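Local coordinates for protein rhomboid protease GlpG (Haemophilus influenzae, PDB 2NR9) that is a rhomboid-type intramembrane serine protease that probably cleaves type-1 transmembrane domains with a serine-histidine catalytic dyad, at residues G78-T83 / L123-I128. The protein carries 2 engineered substitutions. Residues are numbered along the deposited sequence; the frame is centred on the assembly and turned at random. Where two conformers were deposited one is given.
Sequences GMIERT and LGYVFI
I80 and V126 mark the closest approach of two helical segments, 78-83 near the end of helix 63-84 and 123-128 within helix 116-131, their CA atoms 7.1 Å apart. Together the segments bury 167 Å², and the contacts across them are apolar. I80 makes the close contacts from 78-83, with M79 adding a little buried surface beside it. The CG1 branch of I80 lies opposite the carbonyl carbon (chi1 -67°) and the chain runs on extended to CD1 (chi2 -177°), which carries it between Y125 and V126. CG1 rests on V126 CG2 at 3.6 Å, while CD1 sits 3.8 Å from Y125 CD2 and is also 3.9 Å from V126 CG2. CD1 thus approaches the phenol ring obliquely at CD2, on the side near CB. Beyond the contact, Y125 OH is hydrogen-bonded to D183 OD2 of helix 166-191. The ring itself packs edge-to-face with F84. L92 of helix 86-108 touches both I80 and Y125, so a third helix takes part in the packing. The arrangement is plain helix-helix packing, joining helices 63-84 and 116-131 of the rhomboid helical bundle near their predicted cytoplasmic ends, away from the catalytic S116 and H169.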
loop_
_atom_site.group_PDB
_atom_site.type_symbol
_atom_site.label_atom_id
_atom_site.label_comp_id
_atom_site.label_asym_id
_atom_site.label_seq_id
_atom_site.Cartn_x
_atom_site.Cartn_y
_atom_site.Cartn_z
ATOM N N GLY A 78 4.197 7.094 6.195
ATOM C CA GLY A 78 4.420 8.155 7.179
ATOM C C GLY A 78 4.759 9.481 6.519
ATOM O O GLY A 78 4.218 10.520 6.895
ATOM N N MET A 79 5.676 9.455 5.550
ATOM C CA MET A 79 6.005 10.669 4.797
ATOM C C MET A 79 4.742 11.308 4.249
ATOM O O MET A 79 4.559 12.518 4.354
ATOM C CB MET A 79 6.944 10.366 3.629
ATOM C CG MET A 79 8.363 10.052 4.016
ATOM S SD MET A 79 9.413 9.979 2.554
ATOM C CE MET A 79 10.947 9.377 3.277
ATOM N N ILE A 80 3.905 10.497 3.604
ATOM C CA ILE A 80 2.650 10.986 3.025
ATOM C C ILE A 80 1.759 11.607 4.088
ATOM O O ILE A 80 1.259 12.719 3.920
ATOM C CB ILE A 80 1.868 9.856 2.297
ATOM C CG1 ILE A 80 2.634 9.391 1.058
ATOM C CG2 ILE A 80 0.476 10.339 1.897
ATOM C CD1 ILE A 80 1.900 8.334 0.249
ATOM N N GLU A 81 1.566 10.896 5.190
ATOM C CA GLU A 81 0.725 11.409 6.260
ATOM C C GLU A 81 1.241 12.738 6.810
ATOM O O GLU A 81 0.482 13.695 6.956
ATOM C CB GLU A 81 0.583 10.393 7.386
ATOM C CG GLU A 81 -0.308 10.880 8.509
ATOM C CD GLU A 81 -0.844 9.751 9.342
ATOM O OE1 GLU A 81 -0.215 8.678 9.355
ATOM O OE2 GLU A 81 -1.900 9.933 9.983
ATOM N N ARG A 82 2.535 12.797 7.101
ATOM C CA ARG A 82 3.134 14.007 7.661
ATOM C C ARG A 82 3.218 15.148 6.658
ATOM O O ARG A 82 3.295 16.311 7.040
ATOM C CB ARG A 82 4.519 13.711 8.239
ATOM C CG ARG A 82 4.494 12.973 9.563
ATOM C CD ARG A 82 5.904 12.760 10.123
ATOM N NE ARG A 82 6.645 11.723 9.401
ATOM C CZ ARG A 82 7.523 11.959 8.431
ATOM N NH1 ARG A 82 7.798 13.206 8.067
ATOM N NH2 ARG A 82 8.144 10.947 7.838
ATOM N N THR A 83 3.156 14.823 5.374
ATOM C CA THR A 83 3.290 15.840 4.344
ATOM C C THR A 83 1.957 16.313 3.740
ATOM O O THR A 83 1.764 17.515 3.524
ATOM C CB THR A 83 4.262 15.392 3.242
ATOM O OG1 THR A 83 5.498 14.979 3.839
ATOM C CG2 THR A 83 4.525 16.524 2.270
ATOM N N LEU A 123 4.553 4.143 -2.690
ATOM C CA LEU A 123 5.848 4.442 -3.328
ATOM C C LEU A 123 5.635 5.211 -4.628
ATOM O O LEU A 123 6.387 6.129 -4.951
ATOM C CB LEU A 123 6.641 3.160 -3.614
ATOM C CG LEU A 123 7.029 2.279 -2.424
ATOM C CD1 LEU A 123 7.930 1.131 -2.879
ATOM C CD2 LEU A 123 7.725 3.111 -1.361
ATOM N N GLY A 124 4.615 4.819 -5.382
ATOM C CA GLY A 124 4.292 5.501 -6.627
ATOM C C GLY A 124 3.904 6.954 -6.389
ATOM O O GLY A 124 4.311 7.844 -7.131
ATOM N N TYR A 125 3.096 7.184 -5.356
ATOM C CA TYR A 125 2.643 8.529 -5.014
ATOM C C TYR A 125 3.812 9.434 -4.636
ATOM O O TYR A 125 3.957 10.531 -5.167
ATOM C CB TYR A 125 1.647 8.477 -3.861
ATOM C CG TYR A 125 0.954 9.788 -3.608
ATOM C CD1 TYR A 125 -0.216 10.106 -4.271
ATOM C CD2 TYR A 125 1.481 10.718 -2.723
ATOM C CE1 TYR A 125 -0.853 11.303 -4.056
ATOM C CE2 TYR A 125 0.847 11.925 -2.498
ATOM C CZ TYR A 125 -0.321 12.209 -3.167
ATOM O OH TYR A 125 -0.959 13.406 -2.956
ATOM N N VAL A 126 4.640 8.963 -3.714
ATOM C CA VAL A 126 5.797 9.722 -3.264
ATOM C C VAL A 126 6.772 9.985 -4.408
ATOM O O VAL A 126 7.297 11.093 -4.543
ATOM C CB VAL A 126 6.529 8.997 -2.123
ATOM C CG1 VAL A 126 7.832 9.719 -1.777
ATOM C CG2 VAL A 126 5.626 8.882 -0.902
ATOM N N PHE A 127 6.980 8.969 -5.245
ATOM C CA PHE A 127 7.901 9.056 -6.390
ATOM C C PHE A 127 7.601 10.203 -7.353
ATOM O O PHE A 127 8.481 11.006 -7.656
ATOM C CB PHE A 127 7.943 7.729 -7.165
ATOM C CG PHE A 127 8.718 7.806 -8.466
ATOM C CD1 PHE A 127 10.087 7.583 -8.493
ATOM C CD2 PHE A 127 8.074 8.116 -9.655
ATOM C CE1 PHE A 127 10.800 7.661 -9.684
ATOM C CE2 PHE A 127 8.781 8.203 -10.847
ATOM C CZ PHE A 127 10.144 7.972 -10.861
ATOM N N ILE A 128 6.382 10.235 -7.888
ATOM C CA ILE A 128 6.008 11.282 -8.847
ATOM C C ILE A 128 5.843 12.646 -8.190
ATOM O O ILE A 128 6.036 13.678 -8.832
ATOM C CB ILE A 128 4.740 10.920 -9.653
ATOM C CG1 ILE A 128 3.619 10.466 -8.720
ATOM C CG2 ILE A 128 5.046 9.843 -10.671
ATOM C CD1 ILE A 128 3.036 11.565 -7.888
#